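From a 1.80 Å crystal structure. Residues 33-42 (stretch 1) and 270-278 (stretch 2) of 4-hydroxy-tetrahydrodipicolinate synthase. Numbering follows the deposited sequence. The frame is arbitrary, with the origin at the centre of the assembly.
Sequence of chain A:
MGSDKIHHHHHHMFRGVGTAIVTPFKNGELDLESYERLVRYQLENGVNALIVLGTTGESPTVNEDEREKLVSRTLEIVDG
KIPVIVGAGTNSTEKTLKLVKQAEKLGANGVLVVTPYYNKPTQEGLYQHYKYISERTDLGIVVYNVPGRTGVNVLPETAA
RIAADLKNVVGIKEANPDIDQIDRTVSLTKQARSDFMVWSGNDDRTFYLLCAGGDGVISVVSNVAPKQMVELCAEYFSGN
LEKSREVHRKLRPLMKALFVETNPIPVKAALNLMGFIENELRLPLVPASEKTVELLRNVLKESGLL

Stretch 1, residues 33-42: ESYERLVRYQ
Stretch 2, residues 270-278: ALNLMGFIE

F276 is the apolar centre of this contact: 115 Å² of it is covered by the other stretch, out of 399 Å² buried on both sides together. Its CA-to-CB bond points sideways, but with chi1 at -82° (m) and chi2 at 107° the ring comes nearer to the helix of residues 33-42 and meets L38 and Y41. F276 CZ lies over one face of the Y41 ring, 3.6 Å from Y41 CG. The ring centroids are 4.7 Å apart and the planes meet at 39°, an oblique pairing that is neither a stack nor an edge-to-face contact. Y41 points toward stretch 2 with chi1 at -178° (t) and chi2 at 58°. L38 CD1 sits over a face of the F276 ring, 4.4 Å from F276 CD2, and the same methyl packs 3.9 Å from L271 CD2. L38 starts sideways, and its t,p rotamer (-171°, 53°) brings its end nearer; L271, m,t (-73°, 166°), has its CA-to-CB bond pointing toward stretch 1. At the margin of this cluster, M274 (m,t,p) places CE 3.8 Å from Y41 OH.

The backbone runs as follows. Residues 33-42 are helical throughout, with every phi within 7° of -62° and every psi within 6° of -43°. S34, R37, L38 and Y41, spaced three, one and three residues apart, share the side that meets stretch 2. Residues 270-273 are also helical. G275 then leaves helical angles at phi/psi 94/15 in a Schellman motif: F276 N bonds to L271 O at 2.9 Å and G275 N to N272 O at 2.9 Å. A CB at G275 would be jammed against the carbonyl O of M274, so these angles call for glycine. F276 follows at -92/-38 and I277 at -142/166, extended. N272 ND2 donates to I277 O at 2.8 Å and 174°, tying the departing chain back to the helix.

In register, S34 CA and I277 CA are 5.6 Å apart. S34 (chi1 -70°, m) points toward stretch 2, with its CB 4.2 Å from I277 CG2.

The polar edge centres on the carbonyl of F276. R37, with chi angles -75°, -163°, -64° and -94°, places its guanidinium so that R37 NH2 donates to F276 O at 3.2 Å and 150°, the one hydrogen bond between the stretches. The oxygen lies at the guanidinium edge, near its plane, as in-plane N-H donation requires. S34 OG is 3.3 Å from F276 O, a contact only, and 2.9 Å from R37 NH2, where the angle is too poor for a hydrogen bond; S34 OG is bonded just outside the stretches.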

# COMPACT_ATOMS: atom_id res chain seq x y z
N GLU A 33 9.18 38.11 -17.39
CA GLU A 33 10.52 38.66 -17.08
C GLU A 33 11.25 37.77 -16.07
O GLU A 33 12.42 37.44 -16.25
CB GLU A 33 10.46 40.12 -16.59
N SER A 34 10.56 37.32 -15.04
CA SER A 34 11.16 36.36 -14.14
C SER A 34 11.43 35.02 -14.86
O SER A 34 12.46 34.40 -14.65
CB SER A 34 10.25 36.12 -12.93
OG SER A 34 10.23 37.27 -12.10
N TYR A 35 10.52 34.58 -15.70
CA TYR A 35 10.71 33.32 -16.47
C TYR A 35 11.99 33.39 -17.27
O TYR A 35 12.81 32.45 -17.25
CB TYR A 35 9.54 33.13 -17.40
CG TYR A 35 9.57 31.85 -18.17
CD1 TYR A 35 9.50 30.64 -17.51
CD2 TYR A 35 9.75 31.84 -19.54
CE1 TYR A 35 9.51 29.43 -18.20
CE2 TYR A 35 9.79 30.64 -20.24
CZ TYR A 35 9.69 29.45 -19.58
OH TYR A 35 9.72 28.24 -20.27
N GLU A 36 12.19 34.50 -17.97
CA GLU A 36 13.38 34.63 -18.82
C GLU A 36 14.70 34.55 -18.01
O GLU A 36 15.67 33.91 -18.47
CB GLU A 36 13.29 35.88 -19.69
CG GLU A 36 14.60 36.20 -20.38
CD GLU A 36 14.47 37.21 -21.50
OE1 GLU A 36 15.53 37.57 -22.04
OE2 GLU A 36 13.32 37.61 -21.84
N ARG A 37 14.72 35.13 -16.81
CA ARG A 37 15.86 34.99 -15.88
C ARG A 37 16.14 33.54 -15.52
O ARG A 37 17.30 33.12 -15.39
CB ARG A 37 15.63 35.75 -14.56
CG ARG A 37 15.77 37.24 -14.63
CD ARG A 37 15.96 37.93 -13.22
NE ARG A 37 14.81 37.77 -12.31
CZ ARG A 37 13.81 38.66 -12.17
NH1 ARG A 37 13.80 39.79 -12.88
NH2 ARG A 37 12.81 38.43 -11.32
N LEU A 38 15.07 32.79 -15.30
CA LEU A 38 15.17 31.38 -14.95
C LEU A 38 15.68 30.56 -16.14
O LEU A 38 16.54 29.71 -15.96
CB LEU A 38 13.83 30.86 -14.43
CG LEU A 38 13.88 29.46 -13.84
CD1 LEU A 38 14.98 29.39 -12.75
CD2 LEU A 38 12.51 29.00 -13.30
N VAL A 39 15.17 30.84 -17.35
CA VAL A 39 15.63 30.12 -18.55
C VAL A 39 17.13 30.39 -18.72
O VAL A 39 17.88 29.47 -18.91
CB VAL A 39 14.84 30.52 -19.79
CG1 VAL A 39 15.46 29.93 -21.08
CG2 VAL A 39 13.37 30.11 -19.63
N ARG A 40 17.55 31.65 -18.57
CA ARG A 40 18.97 31.97 -18.74
C ARG A 40 19.87 31.21 -17.72
O ARG A 40 20.93 30.69 -18.07
CB ARG A 40 19.21 33.47 -18.70
CG ARG A 40 18.58 34.18 -19.90
CD ARG A 40 18.84 35.70 -19.97
NE ARG A 40 18.05 36.24 -21.08
CZ ARG A 40 18.34 36.06 -22.38
NH1 ARG A 40 19.44 35.40 -22.75
NH2 ARG A 40 17.53 36.55 -23.31
N TYR A 41 19.40 31.10 -16.49
CA TYR A 41 20.07 30.27 -15.46
C TYR A 41 20.22 28.81 -15.84
O TYR A 41 21.24 28.21 -15.57
CB TYR A 41 19.28 30.43 -14.16
CG TYR A 41 19.77 29.73 -12.90
CD1 TYR A 41 21.04 29.98 -12.38
CD2 TYR A 41 18.91 28.92 -12.16
CE1 TYR A 41 21.45 29.40 -11.20
CE2 TYR A 41 19.33 28.32 -10.96
CZ TYR A 41 20.58 28.57 -10.48
OH TYR A 41 20.96 27.99 -9.27
N GLN A 42 19.17 28.22 -16.43
CA GLN A 42 19.25 26.86 -16.92
C GLN A 42 20.31 26.73 -18.03
O GLN A 42 21.14 25.81 -18.02
CB GLN A 42 17.89 26.41 -17.43
CG GLN A 42 16.83 26.44 -16.33
CD GLN A 42 17.17 25.51 -15.17
OE1 GLN A 42 17.50 24.34 -15.37
NE2 GLN A 42 17.11 26.02 -13.97
N ALA A 270 11.41 27.98 -2.94
CA ALA A 270 12.85 27.95 -3.12
C ALA A 270 13.35 29.01 -4.14
O ALA A 270 14.27 29.78 -3.86
CB ALA A 270 13.29 26.51 -3.54
N LEU A 271 12.72 29.05 -5.31
CA LEU A 271 13.06 30.06 -6.34
C LEU A 271 12.84 31.48 -5.82
O LEU A 271 13.64 32.42 -6.09
CB LEU A 271 12.27 29.79 -7.61
CG LEU A 271 12.83 28.54 -8.35
CD1 LEU A 271 11.82 28.12 -9.39
CD2 LEU A 271 14.13 28.84 -9.00
N ASN A 272 11.80 31.65 -5.03
CA ASN A 272 11.58 32.96 -4.42
C ASN A 272 12.68 33.35 -3.40
O ASN A 272 13.20 34.51 -3.38
CB ASN A 272 10.20 33.00 -3.75
CG ASN A 272 9.93 34.31 -3.04
OD1 ASN A 272 9.77 34.32 -1.83
ND2 ASN A 272 9.82 35.41 -3.80
N LEU A 273 13.04 32.41 -2.53
CA LEU A 273 14.12 32.65 -1.57
C LEU A 273 15.38 33.07 -2.32
O LEU A 273 16.11 33.95 -1.90
CB LEU A 273 14.40 31.41 -0.73
CG LEU A 273 13.38 31.06 0.35
CD1 LEU A 273 13.64 29.67 0.91
CD2 LEU A 273 13.40 32.06 1.49
N MET A 274 15.60 32.45 -3.48
CA MET A 274 16.78 32.71 -4.28
C MET A 274 16.68 34.02 -5.09
O MET A 274 17.64 34.41 -5.69
CB MET A 274 17.09 31.52 -5.20
CG MET A 274 17.59 30.34 -4.40
SD MET A 274 17.60 28.80 -5.40
CE MET A 274 19.13 29.04 -6.12
N GLY A 275 15.50 34.63 -5.15
CA GLY A 275 15.36 35.93 -5.82
C GLY A 275 14.93 35.85 -7.27
O GLY A 275 14.97 36.84 -7.97
N PHE A 276 14.44 34.71 -7.72
CA PHE A 276 14.12 34.52 -9.14
C PHE A 276 12.66 34.85 -9.50
O PHE A 276 12.42 35.38 -10.59
CB PHE A 276 14.38 33.10 -9.59
CG PHE A 276 15.79 32.80 -9.93
CD1 PHE A 276 16.57 32.03 -9.08
CD2 PHE A 276 16.34 33.21 -11.13
CE1 PHE A 276 17.87 31.72 -9.40
CE2 PHE A 276 17.66 32.91 -11.45
CZ PHE A 276 18.41 32.16 -10.58
N ILE A 277 11.72 34.51 -8.62
CA ILE A 277 10.28 34.63 -8.90
C ILE A 277 9.56 35.10 -7.64
O ILE A 277 10.15 35.08 -6.54
CB ILE A 277 9.70 33.30 -9.38
CG1 ILE A 277 9.63 32.27 -8.23
CG2 ILE A 277 10.47 32.74 -10.52
CD1 ILE A 277 8.77 31.01 -8.61
N GLU A 278 8.32 35.54 -7.81
CA GLU A 278 7.41 35.74 -6.70
C GLU A 278 6.88 34.37 -6.31
O GLU A 278 6.87 33.44 -7.13
CB GLU A 278 6.22 36.60 -7.08
CG GLU A 278 6.55 37.94 -7.69
CD GLU A 278 7.11 38.93 -6.70
OE1 GLU A 278 7.21 38.64 -5.49
OE2 GLU A 278 7.49 40.01 -7.16